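Local coordinates for protein Two-component sensor histidine kinase (Nostoc sp., PDB 6OZB) that binds the linear tetrapyrrole phycoerythrobilin in a GAF domain and probably senses light as the photoreceptor module of a cyanobacterial phytochrome histidine kinase, at residues Y55-I66 with L78-I88; L96-V107 with V148-F157. The protein carries 1 engineered substitution. One frame throughout, in Å; residues are numbered along the deposited sequence.

Interaction 1 of 2, residues Y55-I66 with L78-I88. With PEB (phycoerythrobilin), chain F.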
loop_
_atom_site.group_PDB
_atom_site.type_symbol
_atom_site.label_atom_id
_atom_site.label_comp_id
_atom_site.label_asym_id
_atom_site.label_seq_id
_atom_site.Cartn_x
_atom_site.Cartn_y
_atom_site.Cartn_z
ATOM N N TYR C 55 10.393 8.570 -24.249
ATOM C CA TYR C 55 10.067 9.983 -24.117
ATOM C C TYR C 55 11.370 10.713 -23.821
ATOM O O TYR C 55 12.079 10.315 -22.923
ATOM C CB TYR C 55 9.044 10.154 -22.985
ATOM C CG TYR C 55 8.501 11.511 -22.755
ATOM C CD1 TYR C 55 7.528 12.063 -23.589
ATOM C CD2 TYR C 55 8.904 12.242 -21.658
ATOM C CE1 TYR C 55 7.024 13.312 -23.352
ATOM C CE2 TYR C 55 8.387 13.474 -21.406
ATOM C CZ TYR C 55 7.453 14.016 -22.254
ATOM O OH TYR C 55 6.938 15.267 -21.995
ATOM N N LYS C 56 11.688 11.758 -24.567
ATOM C CA LYS C 56 12.950 12.467 -24.379
ATOM C C LYS C 56 12.663 13.879 -23.873
ATOM O O LYS C 56 11.849 14.615 -24.456
ATOM C CB LYS C 56 13.734 12.502 -25.686
ATOM C CG LYS C 56 15.160 13.116 -25.570
ATOM C CD LYS C 56 15.749 13.287 -26.974
ATOM C CE LYS C 56 17.233 13.685 -26.996
ATOM N NZ LYS C 56 17.534 14.770 -26.062
ATOM N N PHE C 57 13.319 14.267 -22.783
ATOM C CA PHE C 57 13.087 15.593 -22.205
ATOM C C PHE C 57 13.815 16.689 -22.982
ATOM O O PHE C 57 14.937 16.495 -23.450
ATOM C CB PHE C 57 13.518 15.656 -20.748
ATOM C CG PHE C 57 12.603 14.932 -19.820
ATOM C CD1 PHE C 57 11.360 15.453 -19.513
ATOM C CD2 PHE C 57 12.976 13.724 -19.249
ATOM C CE1 PHE C 57 10.491 14.778 -18.659
ATOM C CE2 PHE C 57 12.127 13.054 -18.395
ATOM C CZ PHE C 57 10.869 13.581 -18.105
ATOM N N HIS C 58 13.131 17.825 -23.128
ATOM C CA HIS C 58 13.731 19.084 -23.565
ATOM C C HIS C 58 14.318 19.804 -22.347
ATOM O O HIS C 58 13.934 19.530 -21.213
ATOM C CB HIS C 58 12.687 19.982 -24.228
ATOM C CG HIS C 58 11.986 19.356 -25.391
ATOM N ND1 HIS C 58 12.629 19.015 -26.561
ATOM C CD2 HIS C 58 10.687 19.015 -25.566
ATOM C CE1 HIS C 58 11.757 18.490 -27.404
ATOM N NE2 HIS C 58 10.572 18.478 -26.823
ATOM N N PRO C 59 15.217 20.762 -22.573
ATOM C CA PRO C 59 15.790 21.502 -21.447
ATOM C C PRO C 59 14.766 22.152 -20.502
ATOM O O PRO C 59 15.021 22.204 -19.296
ATOM C CB PRO C 59 16.632 22.577 -22.143
ATOM C CG PRO C 59 17.044 21.945 -23.424
ATOM C CD PRO C 59 15.856 21.114 -23.850
ATOM N N ASP C 60 13.633 22.624 -21.022
ATOM C CA ASP C 60 12.654 23.303 -20.175
ATOM C C ASP C 60 11.737 22.323 -19.422
ATOM O O ASP C 60 10.821 22.746 -18.728
ATOM C CB ASP C 60 11.820 24.290 -21.012
ATOM C CG ASP C 60 10.882 23.606 -22.011
ATOM O OD1 ASP C 60 10.899 22.362 -22.166
ATOM O OD2 ASP C 60 10.109 24.343 -22.658
ATOM N N GLY C 61 11.977 21.022 -19.570
ATOM C CA GLY C 61 11.226 20.014 -18.835
ATOM C C GLY C 61 10.044 19.417 -19.594
ATOM O O GLY C 61 9.462 18.403 -19.183
ATOM N N SER C 62 9.663 20.066 -20.688
ATOM C CA SER C 62 8.741 19.464 -21.639
ATOM C C SER C 62 9.454 18.324 -22.302
ATOM O O SER C 62 10.635 18.084 -22.068
ATOM C CB SER C 62 8.278 20.460 -22.697
ATOM O OG SER C 62 9.349 20.828 -23.552
ATOM N N GLY C 63 8.746 17.609 -23.152
ATOM C CA GLY C 63 9.359 16.488 -23.811
ATOM C C GLY C 63 8.602 15.995 -25.019
ATOM O O GLY C 63 7.539 16.511 -25.348
ATOM N N GLN C 64 9.174 14.980 -25.665
ATOM C CA GLN C 64 8.659 14.456 -26.915
ATOM C C GLN C 64 8.743 12.923 -26.979
ATOM O O GLN C 64 9.714 12.289 -26.517
ATOM C CB GLN C 64 9.431 15.066 -28.083
ATOM C CG GLN C 64 8.928 14.616 -29.456
ATOM C CD GLN C 64 9.620 15.327 -30.601
ATOM O OE1 GLN C 64 10.849 15.460 -30.621
ATOM N NE2 GLN C 64 8.836 15.783 -31.569
ATOM N N VAL C 65 7.711 12.308 -27.540
ATOM C CA VAL C 65 7.757 10.889 -27.791
ATOM C C VAL C 65 8.612 10.682 -29.032
ATOM O O VAL C 65 8.237 11.099 -30.126
ATOM C CB VAL C 65 6.337 10.292 -27.961
ATOM C CG1 VAL C 65 6.411 8.822 -28.292
ATOM C CG2 VAL C 65 5.515 10.499 -26.711
ATOM N N ILE C 66 9.788 10.082 -28.861
ATOM C CA ILE C 66 10.727 9.950 -29.983
ATOM C C ILE C 66 10.776 8.539 -30.533
ATOM O O ILE C 66 11.365 8.310 -31.579
ATOM C CB ILE C 66 12.150 10.404 -29.606
ATOM C CG1 ILE C 66 12.689 9.654 -28.394
ATOM C CG2 ILE C 66 12.139 11.900 -29.363
ATOM C CD1 ILE C 66 14.230 9.702 -28.297
ATOM N N LEU C 78 1.355 8.142 -30.516
ATOM C CA LEU C 78 1.750 9.405 -29.898
ATOM C C LEU C 78 3.125 9.837 -30.398
ATOM O O LEU C 78 3.635 10.865 -29.968
ATOM C CB LEU C 78 1.768 9.281 -28.368
ATOM C CG LEU C 78 0.488 8.788 -27.702
ATOM C CD1 LEU C 78 0.613 8.763 -26.181
ATOM C CD2 LEU C 78 -0.688 9.646 -28.102
ATOM N N LEU C 79 3.692 9.090 -31.343
ATOM C CA LEU C 79 5.014 9.385 -31.855
ATOM C C LEU C 79 5.103 10.820 -32.375
ATOM O O LEU C 79 4.224 11.295 -33.122
ATOM C CB LEU C 79 5.363 8.408 -32.970
ATOM C CG LEU C 79 6.769 8.552 -33.524
ATOM C CD1 LEU C 79 7.861 8.163 -32.508
ATOM C CD2 LEU C 79 6.883 7.752 -34.810
ATOM N N GLY C 80 6.162 11.524 -31.988
ATOM C CA GLY C 80 6.365 12.885 -32.451
ATOM C C GLY C 80 5.635 13.924 -31.622
ATOM O O GLY C 80 5.871 15.118 -31.781
ATOM N N LEU C 81 4.713 13.506 -30.763
ATOM C CA LEU C 81 3.961 14.502 -29.998
ATOM C C LEU C 81 4.806 15.061 -28.858
ATOM O O LEU C 81 5.614 14.345 -28.249
ATOM C CB LEU C 81 2.669 13.929 -29.446
ATOM C CG LEU C 81 1.653 13.491 -30.498
ATOM C CD1 LEU C 81 0.437 12.961 -29.787
ATOM C CD2 LEU C 81 1.308 14.624 -31.442
ATOM N N ASN C 82 4.599 16.352 -28.595
ATOM C CA ASN C 82 5.232 17.049 -27.477
ATOM C C ASN C 82 4.283 17.197 -26.305
ATOM O O ASN C 82 3.093 17.441 -26.484
ATOM C CB ASN C 82 5.708 18.440 -27.894
ATOM C CG ASN C 82 6.836 18.397 -28.890
ATOM O OD1 ASN C 82 7.950 17.990 -28.565
ATOM N ND2 ASN C 82 6.561 18.826 -30.110
ATOM N N PHE C 83 4.811 17.078 -25.096
ATOM C CA PHE C 83 4.000 17.287 -23.911
ATOM C C PHE C 83 4.661 18.311 -22.997
ATOM O O PHE C 83 5.881 18.323 -22.861
ATOM C CB PHE C 83 3.785 15.976 -23.176
ATOM C CG PHE C 83 3.017 14.953 -23.979
ATOM C CD1 PHE C 83 3.662 14.160 -24.893
ATOM C CD2 PHE C 83 1.638 14.827 -23.844
ATOM C CE1 PHE C 83 2.973 13.222 -25.643
ATOM C CE2 PHE C 83 0.932 13.894 -24.596
ATOM C CZ PHE C 83 1.599 13.094 -25.501
ATOM N N PRO C 84 3.855 19.161 -22.354
ATOM C CA PRO C 84 4.404 20.253 -21.543
ATOM C C PRO C 84 5.036 19.790 -20.231
ATOM O O PRO C 84 4.765 18.686 -19.745
ATOM C CB PRO C 84 3.182 21.128 -21.270
ATOM C CG PRO C 84 2.040 20.239 -21.370
ATOM C CD PRO C 84 2.384 19.148 -22.332
ATOM N N ALA C 85 5.887 20.642 -19.678
ATOM C CA ALA C 85 6.542 20.374 -18.405
ATOM C C ALA C 85 5.517 20.107 -17.316
ATOM O O ALA C 85 5.737 19.269 -16.452
ATOM C CB ALA C 85 7.438 21.550 -18.009
ATOM N N ASP C 86 4.394 20.819 -17.371
ATOM C CA ASP C 86 3.372 20.741 -16.330
ATOM C C ASP C 86 2.744 19.356 -16.186
ATOM O O ASP C 86 2.113 19.069 -15.166
ATOM C CB ASP C 86 2.242 21.750 -16.605
ATOM C CG ASP C 86 2.643 23.183 -16.315
ATOM O OD1 ASP C 86 3.745 23.410 -15.763
ATOM O OD2 ASP C 86 1.837 24.088 -16.625
ATOM N N ASP C 87 2.899 18.500 -17.190
ATOM C CA ASP C 87 2.335 17.153 -17.111
ATOM C C ASP C 87 3.029 16.333 -16.021
ATOM O O ASP C 87 2.436 15.388 -15.488
ATOM C CB ASP C 87 2.432 16.431 -18.455
ATOM C CG ASP C 87 1.411 16.928 -19.454
ATOM O OD1 ASP C 87 0.850 18.025 -19.226
ATOM O OD2 ASP C 87 1.188 16.218 -20.467
ATOM N N ILE C 88 4.275 16.702 -15.712
ATOM C CA ILE C 88 5.044 16.088 -14.634
ATOM C C ILE C 88 5.425 17.195 -13.649
ATOM O O ILE C 88 6.438 17.866 -13.827
ATOM C CB ILE C 88 6.316 15.383 -15.180
ATOM C CG1 ILE C 88 5.934 14.398 -16.280
ATOM C CG2 ILE C 88 7.053 14.657 -14.067
ATOM C CD1 ILE C 88 7.098 13.705 -16.930
HETATM C CHC PEB F . 3.248 12.109 -17.744
HETATM N NC PEB F . 2.716 12.361 -15.284
HETATM C C1C PEB F . 3.150 11.913 -14.075
HETATM C C2C PEB F . 4.191 11.036 -14.251
HETATM C C3C PEB F . 4.427 10.932 -15.604
HETATM C C4C PEB F . 3.491 11.775 -16.244
HETATM C CMC PEB F . 5.540 10.057 -16.152
HETATM C CAC PEB F . 4.920 10.329 -13.059
HETATM C CBC PEB F . 4.069 9.206 -12.491
HETATM C CGC PEB F . 4.197 8.005 -13.390
HETATM O O1C PEB F . 5.348 7.524 -13.593
HETATM O O2C PEB F . 3.175 7.477 -13.924
HETATM N ND PEB F . 3.241 9.826 -18.578
HETATM C C1D PEB F . 3.917 11.188 -18.641
HETATM C C2D PEB F . 3.688 11.604 -20.016
HETATM C C3D PEB F . 2.954 10.670 -20.715
HETATM C C4D PEB F . 2.656 9.539 -19.917
HETATM C CMD PEB F . 4.126 12.991 -20.560
HETATM C CAD PEB F . 2.437 10.891 -22.149
HETATM C CBD PEB F . 2.517 9.858 -23.044
HETATM O OD PEB F . 2.055 8.521 -20.228
HETATM N NA PEB F . -0.797 15.971 -15.083
HETATM C C1A PEB F . -1.423 16.664 -16.155
HETATM C C2A PEB F . -2.038 17.937 -15.635
HETATM C C3A PEB F . -1.730 18.010 -14.147
HETATM C C4A PEB F . -0.935 16.723 -13.853
HETATM C CMA PEB F . -1.549 19.197 -16.416
HETATM C CBA PEB F . -3.824 19.302 -13.396
HETATM O OA PEB F . -1.425 16.274 -17.310
HETATM C CHA PEB F . -0.555 16.371 -12.592
HETATM C CAA PEB F . -2.905 18.086 -13.168
HETATM N NB PEB F . 1.071 14.296 -13.209
HETATM C C1B PEB F . 0.298 15.142 -12.290
HETATM C C2B PEB F . 0.445 14.685 -10.929
HETATM C C3B PEB F . 1.303 13.539 -10.967
HETATM C C4B PEB F . 1.726 13.267 -12.386
HETATM C CHB PEB F . 2.574 12.232 -12.694
HETATM C CMB PEB F . -0.191 15.316 -9.732
HETATM C CAB PEB F . 1.737 12.712 -9.775
HETATM C CBB PEB F . 0.845 11.493 -9.675
HETATM C CGB PEB F . 1.242 10.817 -8.361
HETATM O O1B PEB F . 2.411 10.338 -8.268
HETATM O O2B PEB F . 0.434 10.778 -7.402
HETATM O O HOH W 1 7.141 16.644 -19.722
#

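Interaction 2 of 2, residues L96-V107 with V148-F157. With PEB (phycoerythrobilin), chain F.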
loop_
_atom_site.group_PDB
_atom_site.type_symbol
_atom_site.label_atom_id
_atom_site.label_comp_id
_atom_site.label_asym_id
_atom_site.label_seq_id
_atom_site.Cartn_x
_atom_site.Cartn_y
_atom_site.Cartn_z
ATOM N N LEU C 96 11.793 11.364 -9.654
ATOM C CA LEU C 96 12.527 10.830 -10.794
ATOM C C LEU C 96 14.020 11.165 -10.665
ATOM O O LEU C 96 14.867 10.282 -10.759
ATOM C CB LEU C 96 11.930 11.368 -12.107
ATOM C CG LEU C 96 10.544 10.843 -12.481
ATOM C CD1 LEU C 96 9.934 11.668 -13.574
ATOM C CD2 LEU C 96 10.644 9.407 -12.926
ATOM N N VAL C 97 14.331 12.436 -10.418
ATOM C CA VAL C 97 15.726 12.922 -10.419
ATOM C C VAL C 97 16.535 12.411 -9.226
ATOM O O VAL C 97 17.660 11.962 -9.397
ATOM C CB VAL C 97 15.784 14.466 -10.433
ATOM C CG1 VAL C 97 17.215 14.971 -10.181
ATOM C CG2 VAL C 97 15.244 15.001 -11.751
ATOM N N LYS C 98 15.959 12.511 -8.027
ATOM C CA LYS C 98 16.658 12.194 -6.777
ATOM C C LYS C 98 16.567 10.729 -6.348
ATOM O O LYS C 98 17.517 10.196 -5.793
ATOM C CB LYS C 98 16.117 13.088 -5.650
ATOM C CG LYS C 98 16.397 14.574 -5.849
ATOM C CD LYS C 98 17.893 14.863 -5.706
ATOM C CE LYS C 98 18.220 16.341 -5.823
ATOM N NZ LYS C 98 17.983 16.835 -7.206
ATOM N N SER C 99 15.442 10.067 -6.600
ATOM C CA SER C 99 15.304 8.671 -6.191
ATOM C C SER C 99 15.317 7.692 -7.365
ATOM O O SER C 99 15.313 6.482 -7.150
ATOM C CB SER C 99 14.030 8.483 -5.380
ATOM O OG SER C 99 14.094 9.264 -4.202
ATOM N N LYS C 100 15.344 8.211 -8.592
ATOM C CA LYS C 100 15.269 7.376 -9.768
ATOM C C LYS C 100 14.100 6.395 -9.650
ATOM O O LYS C 100 14.218 5.213 -9.965
ATOM C CB LYS C 100 16.597 6.638 -9.980
ATOM C CG LYS C 100 17.789 7.582 -10.006
ATOM C CD LYS C 100 18.968 6.955 -10.728
ATOM C CE LYS C 100 20.146 7.934 -10.882
ATOM N NZ LYS C 100 20.116 9.039 -9.884
ATOM N N VAL C 101 12.971 6.903 -9.183
ATOM C CA VAL C 101 11.815 6.076 -8.936
ATOM C C VAL C 101 11.259 5.420 -10.223
ATOM O O VAL C 101 11.250 6.036 -11.295
ATOM C CB VAL C 101 10.716 6.923 -8.238
ATOM C CG1 VAL C 101 9.981 7.800 -9.239
ATOM C CG2 VAL C 101 9.753 6.041 -7.523
ATOM N N ARG C 102 10.827 4.167 -10.091
ATOM C CA ARG C 102 10.045 3.455 -11.097
ATOM C C ARG C 102 8.621 3.458 -10.573
ATOM O O ARG C 102 8.417 3.260 -9.382
ATOM C CB ARG C 102 10.567 2.042 -11.317
ATOM C CG ARG C 102 12.023 1.980 -11.867
ATOM C CD ARG C 102 13.071 2.134 -10.788
ATOM N NE ARG C 102 12.937 1.146 -9.725
ATOM C CZ ARG C 102 13.445 -0.083 -9.762
ATOM N NH1 ARG C 102 14.106 -0.526 -10.831
ATOM N NH2 ARG C 102 13.248 -0.887 -8.742
ATOM N N SER C 103 7.646 3.700 -11.446
ATOM C CA SER C 103 6.262 3.889 -11.011
ATOM C C SER C 103 5.292 3.015 -11.773
ATOM O O SER C 103 5.363 2.950 -12.990
ATOM C CB SER C 103 5.838 5.335 -11.205
ATOM O OG SER C 103 6.608 6.243 -10.446
ATOM N N ILE C 104 4.388 2.364 -11.035
ATOM C CA ILE C 104 3.314 1.545 -11.577
ATOM C C ILE C 104 1.972 2.164 -11.194
ATOM O O ILE C 104 1.653 2.192 -10.023
ATOM C CB ILE C 104 3.358 0.112 -11.010
ATOM C CG1 ILE C 104 4.690 -0.583 -11.315
ATOM C CG2 ILE C 104 2.165 -0.697 -11.490
ATOM C CD1 ILE C 104 5.015 -1.732 -10.351
ATOM N N VAL C 105 1.183 2.625 -12.168
ATOM C CA VAL C 105 -0.149 3.158 -11.890
ATOM C C VAL C 105 -1.174 2.103 -12.227
ATOM O O VAL C 105 -1.177 1.563 -13.321
ATOM C CB VAL C 105 -0.445 4.465 -12.681
ATOM C CG1 VAL C 105 -1.814 4.988 -12.352
ATOM C CG2 VAL C 105 0.600 5.515 -12.349
ATOM N N ASP C 106 -2.055 1.833 -11.264
ATOM C CA ASP C 106 -3.130 0.884 -11.414
ATOM C C ASP C 106 -4.435 1.667 -11.328
ATOM O O ASP C 106 -4.906 2.039 -10.244
ATOM C CB ASP C 106 -3.024 -0.188 -10.346
ATOM C CG ASP C 106 -4.012 -1.313 -10.556
ATOM O OD1 ASP C 106 -3.669 -2.273 -11.283
ATOM O OD2 ASP C 106 -5.114 -1.243 -9.967
ATOM N N VAL C 107 -4.999 1.958 -12.486
ATOM C CA VAL C 107 -6.173 2.819 -12.536
ATOM C C VAL C 107 -7.354 2.238 -11.776
ATOM O O VAL C 107 -8.064 2.972 -11.063
ATOM C CB VAL C 107 -6.550 3.102 -14.007
ATOM C CG1 VAL C 107 -7.856 3.824 -14.108
ATOM C CG2 VAL C 107 -5.445 3.940 -14.676
ATOM N N VAL C 148 -5.906 4.247 -21.118
ATOM C CA VAL C 148 -4.857 3.460 -20.448
ATOM C C VAL C 148 -5.338 3.051 -19.043
ATOM O O VAL C 148 -5.752 3.902 -18.271
ATOM C CB VAL C 148 -3.585 4.255 -20.336
ATOM C CG1 VAL C 148 -2.555 3.525 -19.507
ATOM C CG2 VAL C 148 -3.038 4.553 -21.725
ATOM N N LYS C 149 -5.266 1.759 -18.728
ATOM C CA LYS C 149 -5.596 1.238 -17.399
ATOM C C LYS C 149 -4.368 0.873 -16.573
ATOM O O LYS C 149 -4.447 0.760 -15.337
ATOM C CB LYS C 149 -6.512 0.009 -17.544
ATOM C CG LYS C 149 -7.931 0.415 -17.968
ATOM C CD LYS C 149 -8.896 -0.738 -18.031
ATOM C CE LYS C 149 -10.255 -0.264 -18.520
ATOM N NZ LYS C 149 -11.183 -1.415 -18.655
ATOM N N SER C 150 -3.225 0.717 -17.246
ATOM C CA SER C 150 -1.966 0.381 -16.601
ATOM C C SER C 150 -0.846 1.173 -17.214
ATOM O O SER C 150 -0.659 1.107 -18.438
ATOM C CB SER C 150 -1.656 -1.116 -16.783
ATOM O OG SER C 150 -0.317 -1.440 -16.432
ATOM N N SER C 151 -0.059 1.843 -16.375
ATOM C CA SER C 151 1.112 2.577 -16.841
ATOM C C SER C 151 2.322 2.163 -16.013
ATOM O O SER C 151 2.216 2.015 -14.795
ATOM C CB SER C 151 0.880 4.070 -16.723
ATOM O OG SER C 151 2.036 4.796 -17.066
ATOM N N VAL C 152 3.466 1.969 -16.667
ATOM C CA VAL C 152 4.717 1.678 -15.960
ATOM C C VAL C 152 5.790 2.563 -16.557
ATOM O O VAL C 152 5.951 2.588 -17.788
ATOM C CB VAL C 152 5.148 0.204 -16.075
ATOM C CG1 VAL C 152 6.419 -0.055 -15.247
ATOM C CG2 VAL C 152 4.060 -0.726 -15.605
ATOM N N VAL C 153 6.495 3.300 -15.698
ATOM C CA VAL C 153 7.516 4.257 -16.144
ATOM C C VAL C 153 8.831 4.041 -15.414
ATOM O O VAL C 153 8.857 3.902 -14.207
ATOM C CB VAL C 153 7.038 5.688 -15.910
ATOM C CG1 VAL C 153 8.115 6.704 -16.231
ATOM C CG2 VAL C 153 5.792 5.957 -16.768
ATOM N N ALA C 154 9.925 4.002 -16.171
ATOM C CA ALA C 154 11.264 4.009 -15.596
ATOM C C ALA C 154 12.096 5.106 -16.261
ATOM O O ALA C 154 12.089 5.219 -17.496
ATOM C CB ALA C 154 11.936 2.669 -15.784
ATOM N N PRO C 155 12.805 5.904 -15.465
ATOM C CA PRO C 155 13.599 7.004 -16.011
ATOM C C PRO C 155 14.858 6.521 -16.685
ATOM O O PRO C 155 15.426 5.510 -16.283
ATOM C CB PRO C 155 13.933 7.848 -14.783
ATOM C CG PRO C 155 13.921 6.895 -13.667
ATOM C CD PRO C 155 12.858 5.885 -13.989
ATOM N N ILE C 156 15.284 7.288 -17.679
ATOM C CA ILE C 156 16.542 7.084 -18.386
ATOM C C ILE C 156 17.467 8.240 -18.042
ATOM O O ILE C 156 17.105 9.429 -18.200
ATOM C CB ILE C 156 16.309 7.032 -19.895
ATOM C CG1 ILE C 156 15.281 5.959 -20.266
ATOM C CG2 ILE C 156 17.606 6.810 -20.669
ATOM C CD1 ILE C 156 14.739 6.123 -21.685
ATOM N N PHE C 157 18.681 7.914 -17.606
ATOM C CA PHE C 157 19.659 8.930 -17.235
ATOM C C PHE C 157 20.825 8.902 -18.203
ATOM O O PHE C 157 21.115 7.879 -18.814
ATOM C CB PHE C 157 20.152 8.733 -15.804
ATOM C CG PHE C 157 19.154 9.145 -14.761
ATOM C CD1 PHE C 157 18.167 8.284 -14.355
ATOM C CD2 PHE C 157 19.184 10.412 -14.211
ATOM C CE1 PHE C 157 17.241 8.670 -13.425
ATOM C CE2 PHE C 157 18.258 10.795 -13.267
ATOM C CZ PHE C 157 17.282 9.924 -12.883
HETATM C CHC PEB F . 3.248 12.109 -17.744
HETATM N NC PEB F . 2.716 12.361 -15.284
HETATM C C1C PEB F . 3.150 11.913 -14.075
HETATM C C2C PEB F . 4.191 11.036 -14.251
HETATM C C3C PEB F . 4.427 10.932 -15.604
HETATM C C4C PEB F . 3.491 11.775 -16.244
HETATM C CMC PEB F . 5.540 10.057 -16.152
HETATM C CAC PEB F . 4.920 10.329 -13.059
HETATM C CBC PEB F . 4.069 9.206 -12.491
HETATM C CGC PEB F . 4.197 8.005 -13.390
HETATM O O1C PEB F . 5.348 7.524 -13.593
HETATM O O2C PEB F . 3.175 7.477 -13.924
HETATM N ND PEB F . 3.241 9.826 -18.578
HETATM C C1D PEB F . 3.917 11.188 -18.641
HETATM C C2D PEB F . 3.688 11.604 -20.016
HETATM C C3D PEB F . 2.954 10.670 -20.715
HETATM C C4D PEB F . 2.656 9.539 -19.917
HETATM C CMD PEB F . 4.126 12.991 -20.560
HETATM C CAD PEB F . 2.437 10.891 -22.149
HETATM C CBD PEB F . 2.517 9.858 -23.044
HETATM O OD PEB F . 2.055 8.521 -20.228
HETATM N NA PEB F . -0.797 15.971 -15.083
HETATM C C1A PEB F . -1.423 16.664 -16.155
HETATM C C2A PEB F . -2.038 17.937 -15.635
HETATM C C3A PEB F . -1.730 18.010 -14.147
HETATM C C4A PEB F . -0.935 16.723 -13.853
HETATM C CMA PEB F . -1.549 19.197 -16.416
HETATM C CBA PEB F . -3.824 19.302 -13.396
HETATM O OA PEB F . -1.425 16.274 -17.310
HETATM C CHA PEB F . -0.555 16.371 -12.592
HETATM C CAA PEB F . -2.905 18.086 -13.168
HETATM N NB PEB F . 1.071 14.296 -13.209
HETATM C C1B PEB F . 0.298 15.142 -12.290
HETATM C C2B PEB F . 0.445 14.685 -10.929
HETATM C C3B PEB F . 1.303 13.539 -10.967
HETATM C C4B PEB F . 1.726 13.267 -12.386
HETATM C CHB PEB F . 2.574 12.232 -12.694
HETATM C CMB PEB F . -0.191 15.316 -9.732
HETATM C CAB PEB F . 1.737 12.712 -9.775
HETATM C CBB PEB F . 0.845 11.493 -9.675
HETATM C CGB PEB F . 1.242 10.817 -8.361
HETATM O O1B PEB F . 2.411 10.338 -8.268
HETATM O O2B PEB F . 0.434 10.778 -7.402
HETATM O O HOH W 2 9.220 6.565 -12.814
HETATM O O HOH W 3 3.358 4.968 -14.509
HETATM O O HOH W 4 -0.685 -1.074 -13.704
#

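Interaction 1 of 2, residues Y55-I66 with L78-I88
The F83 ring meets phycoerythrobilin on one face and Y55 and V65 at other points: phycoerythrobilin CAD lies over the ring centre, while Y55 CE1 meets F83 CD1 at 3.8 Å and V65 CG2 touches F83 CE1. F83 leaves the strand on the pigment side, and with CG anti to the carbonyl carbon (chi1 -63°) its ring lies against CAD. I88 completes this apolar wall, its CG1 3.6 Å from phycoerythrobilin C4C and its CD1 against the ring edge of F57. Behind these, G63 and F83 form an antiparallel pair with two backbone bonds; G63 suits its place because any CB would run into the Y55 ring. V65 N reaches L81 O at 3.0 Å, and V65 O takes G80 N from the type II turn 78-81. On the other face, Q64 NE2 donates to G80 O from above the carbonyl plane, and H58 NE2 gives N82 OD1 a 3.2 Å bond. One water accepts from Y55 OH at 2.7 Å and donates to the carbonyls of G61 and P84. Polar bonds hold the edge strand, while F83 and I88 offer the pigment carbon; its polar neighbour here is D87, whose O lies 2.9 Å from phycoerythrobilin NB.

Interaction 2 of 2, residues L96-V107 with V148-F157
K100 and F157 close one end of a buried antiparallel strand pairing in the middle of the GAF sheet, where strand 102-106 runs beside strand 150-157 with their axes 4.8 Å apart and 174° between their directions. S103 and V153 form a hydrogen-bonded pair through two backbone bonds; V105 and S151 form the next, and V107 N adds a last bond to K149 O. I104 and V152 project from the face covered partly by helix 178-201, with I104 CG1 and V152 CG1 in apolar contact, as suits branched side chains in a core.

S103, V105, S151 and V153 share the opposite face, which looks onto the pigment. V153 CB comes within 3.4 Å of phycoerythrobilin O1C. A water donates to phycoerythrobilin O2C at 2.6 Å and to S103 O while accepting from S151 OG, so the small hydroxyl helps to seat a bridge between sheet and propionate. The OG of S103 itself is bonded to Q114.

Past the last backbone pair, P155, still in its strand, packs CB on L96 CD2. K100 follows helix 90-99 and lays its chain over F157: CE sits above the ring centre, and NZ makes a cation-pi contact 4.4 Å from the centroid. L96 O lies at the ring edge, 3.2 Å from F157 CZ. A serine in place of F157 would probably deprive the K100 ammonium of its aromatic partner and leave the lysine chain free to turn.

At the far end, K149 and S150 both face H170 in a classic beta bulge. Such a central antiparallel sheet, with helix 178-201 on one face and the bilin, together with helix 137-145, on the other, is characteristic of the phytochrome GAF domain.

How the interactions relate
The two interactions come in series along the chain, 55-66 with 78-88 closing before 96-107 with 148-157 opens, and their centres lie about 15 Å apart. Both belong to one antiparallel sheet: interaction 1 holds its outer edge, where strand 82-83 flanks strand 63-70, and interaction 2 its middle, with strand 161-170 between them. Helix 90-99 is the next helix after strand 82-83, and the contacts touch where I88 CG2 packs on L96 CD1 at 4.2 Å. They share phycoerythrobilin: interaction 1 meets the tetrapyrrole and substituents of one ring, interaction 2 the propionate bearing O1C and O2C. H139, R133 and D136 give it further hydrogen bonds. The bilin thus spans distant parts of one sheet, consistent with a light-sensing domain.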